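Local atomic coordinates of N-acetylneuraminic acid outer membrane channel protein NanC (Escherichia coli, PDB entry 2WJR), a protein that forms a monomeric outer membrane channel through which the sialic acid N-acetylneuraminic acid enters the bacterium, with high conductance and weak anion selectivity. Residues A[3-8]-A[16-21]. The protein carries 1 engineered substitution. Residues are numbered along the deposited sequence; the frame is centred on the assembly and turned at random.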
loop_
_atom_site.group_PDB
_atom_site.type_symbol
_atom_site.label_atom_id
_atom_site.label_comp_id
_atom_site.label_asym_id
_atom_site.label_seq_id
_atom_site.Cartn_x
_atom_site.Cartn_y
_atom_site.Cartn_z
ATOM N N ASP A 3 -0.886 13.160 5.176
ATOM C CA ASP A 3 -2.016 12.255 5.339
ATOM C C ASP A 3 -1.921 11.629 6.728
ATOM O O ASP A 3 -0.842 11.189 7.148
ATOM C CB ASP A 3 -1.978 11.176 4.252
ATOM C CG ASP A 3 -3.278 10.397 4.140
ATOM O OD1 ASP A 3 -3.591 9.564 5.024
ATOM O OD2 ASP A 3 -3.974 10.583 3.130
ATOM N N VAL A 4 -3.051 11.594 7.424
ATOM C CA VAL A 4 -3.166 10.989 8.754
ATOM C C VAL A 4 -4.301 9.975 8.666
ATOM O O VAL A 4 -5.372 10.295 8.173
ATOM C CB VAL A 4 -3.496 12.044 9.837
ATOM C CG1 VAL A 4 -3.600 11.381 11.204
ATOM C CG2 VAL A 4 -2.424 13.149 9.867
ATOM N N ARG A 5 -4.067 8.749 9.107
ATOM C CA ARG A 5 -5.064 7.702 8.927
ATOM C C ARG A 5 -5.091 6.806 10.133
ATOM O O ARG A 5 -4.055 6.414 10.628
ATOM C CB ARG A 5 -4.762 6.857 7.677
ATOM C CG ARG A 5 -5.885 5.926 7.272
ATOM C CD ARG A 5 -5.486 5.022 6.117
ATOM N NE ARG A 5 -4.439 4.102 6.516
ATOM C CZ ARG A 5 -3.722 3.350 5.690
ATOM N NH1 ARG A 5 -3.932 3.389 4.390
ATOM N NH2 ARG A 5 -2.788 2.551 6.174
ATOM N N GLY A 6 -6.289 6.490 10.589
ATOM C CA GLY A 6 -6.486 5.514 11.672
ATOM C C GLY A 6 -7.255 4.330 11.127
ATOM O O GLY A 6 -8.154 4.507 10.321
ATOM N N GLY A 7 -6.916 3.127 11.580
ATOM C CA GLY A 7 -7.565 1.923 11.083
ATOM C C GLY A 7 -7.763 0.850 12.125
ATOM O O GLY A 7 -6.965 0.730 13.048
ATOM N N TYR A 8 -8.836 0.082 11.955
ATOM C CA TYR A 8 -9.110 -1.094 12.789
ATOM C C TYR A 8 -9.094 -2.362 11.943
ATOM O O TYR A 8 -9.751 -2.429 10.912
ATOM C CB TYR A 8 -10.471 -0.965 13.496
ATOM C CG TYR A 8 -10.824 -2.246 14.234
ATOM C CD1 TYR A 8 -10.069 -2.665 15.321
ATOM C CD2 TYR A 8 -11.863 -3.060 13.804
ATOM C CE1 TYR A 8 -10.356 -3.853 15.992
ATOM C CE2 TYR A 8 -12.163 -4.254 14.469
ATOM C CZ TYR A 8 -11.400 -4.639 15.559
ATOM O OH TYR A 8 -11.667 -5.815 16.219
ATOM N N GLU A 16 -4.197 0.506 13.816
ATOM C CA GLU A 16 -3.002 1.047 13.183
ATOM C C GLU A 16 -3.200 2.502 12.794
ATOM O O GLU A 16 -4.295 2.917 12.412
ATOM C CB GLU A 16 -2.624 0.230 11.958
ATOM C CG GLU A 16 -3.725 0.090 10.927
ATOM C CD GLU A 16 -3.265 -0.710 9.718
ATOM O OE1 GLU A 16 -2.057 -0.640 9.386
ATOM O OE2 GLU A 16 -4.110 -1.395 9.093
ATOM N N THR A 17 -2.127 3.266 12.897
ATOM C CA THR A 17 -2.124 4.663 12.481
ATOM C C THR A 17 -1.013 4.870 11.480
ATOM O O THR A 17 0.089 4.324 11.623
ATOM C CB THR A 17 -1.989 5.656 13.678
ATOM O OG1 THR A 17 -0.669 5.610 14.200
ATOM C CG2 THR A 17 -2.958 5.309 14.782
ATOM N N ARG A 18 -1.328 5.616 10.433
ATOM C CA ARG A 18 -0.358 5.979 9.447
ATOM C C ARG A 18 -0.258 7.493 9.409
ATOM O O ARG A 18 -1.262 8.209 9.408
ATOM C CB ARG A 18 -0.731 5.442 8.059
ATOM C CG ARG A 18 0.385 5.667 7.023
ATOM C CD ARG A 18 -0.017 5.261 5.619
ATOM N NE ARG A 18 -1.099 6.087 5.112
ATOM C CZ ARG A 18 -1.638 5.977 3.901
ATOM N NH1 ARG A 18 -1.199 5.069 3.035
ATOM N NH2 ARG A 18 -2.618 6.788 3.543
ATOM N N LEU A 19 0.972 7.958 9.385
ATOM C CA LEU A 19 1.270 9.361 9.167
ATOM C C LEU A 19 2.150 9.408 7.944
ATOM O O LEU A 19 3.200 8.772 7.914
ATOM C CB LEU A 19 1.986 9.933 10.381
ATOM C CG LEU A 19 1.127 10.623 11.463
ATOM C CD1 LEU A 19 0.818 12.044 11.000
ATOM C CD2 LEU A 19 -0.161 9.888 11.823
ATOM N N LYS A 20 1.729 10.157 6.932
ATOM C CA LYS A 20 2.384 10.082 5.637
ATOM C C LYS A 20 2.567 11.462 5.027
ATOM O O LYS A 20 1.646 12.250 5.010
ATOM C CB LYS A 20 1.539 9.225 4.707
ATOM C CG LYS A 20 2.139 8.993 3.339
ATOM C CD LYS A 20 1.285 8.029 2.556
ATOM C CE LYS A 20 1.880 7.714 1.207
ATOM N NZ LYS A 20 0.866 7.070 0.328
ATOM N N VAL A 21 3.762 11.729 4.525
ATOM C CA VAL A 21 4.034 12.986 3.843
ATOM C C VAL A 21 4.529 12.664 2.456
ATOM O O VAL A 21 5.495 11.910 2.284
ATOM C CB VAL A 21 5.053 13.865 4.605
ATOM C CG1 VAL A 21 4.433 14.383 5.891
ATOM C CG2 VAL A 21 6.313 13.080 4.939
HETATM O O HOH W 1 -1.938 8.342 6.411
HETATM O O HOH W 2 -1.287 2.035 8.883
HETATM O O HOH W 3 -3.856 3.477 9.329
#
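R5 and R18 stack their guanidinium groups, centres 3.8 Å apart and planes at 16°. NH1 of R5 sits over the centre of the R18 group. Both chains leave the backbone with CG anti to N and bend at chi3 (66° in R5, 65° in R18), which brings the two flat ends together. CD of K20 covers the opposite face of R18, so this guanidinium is sandwiched. Two like charges meet here, with NH1 of R5 3.5 Å from NH1 of R18. D3, beside R18, and E185, in a long, weak ion pair with R5, probably ease the repulsion. D3 reaches the edge of R18, its carboxylate almost perpendicular to the guanidinium. NH2 of R18 makes a salt bridge with OD1 of D3 at 3.3 Å; the hydrogen bond within it is weak. A water also bridges the pair, accepting from NE of R18 and lying close to OD1 of D3. OD1 of D3 is also hydrogen-bonded to the hydroxyl of Y183. Another water accepts from NH2 of R5 and lies close to OE1 of E16, whose OE2 forms salt bridges with R9 and R207. An alanine in place of R18 would probably leave R5 without its stacking partner and D3 without this salt bridge. On the other face of the sheet, V4 and L19 lie side by side, CG2 of V4 3.6 Å from CD1 of L19. Pairs of backbone hydrogen bonds join D3 with K20, R5 with R18 and G7 with E16; R18 N to R5 O measures 2.8 Å. Strands 2-9 and 14-24 thus form an antiparallel transmembrane hairpin of the KdgM-family beta-barrel, with the charged cluster probably lining the pore and the V4 and L19 face probably turned to lipid.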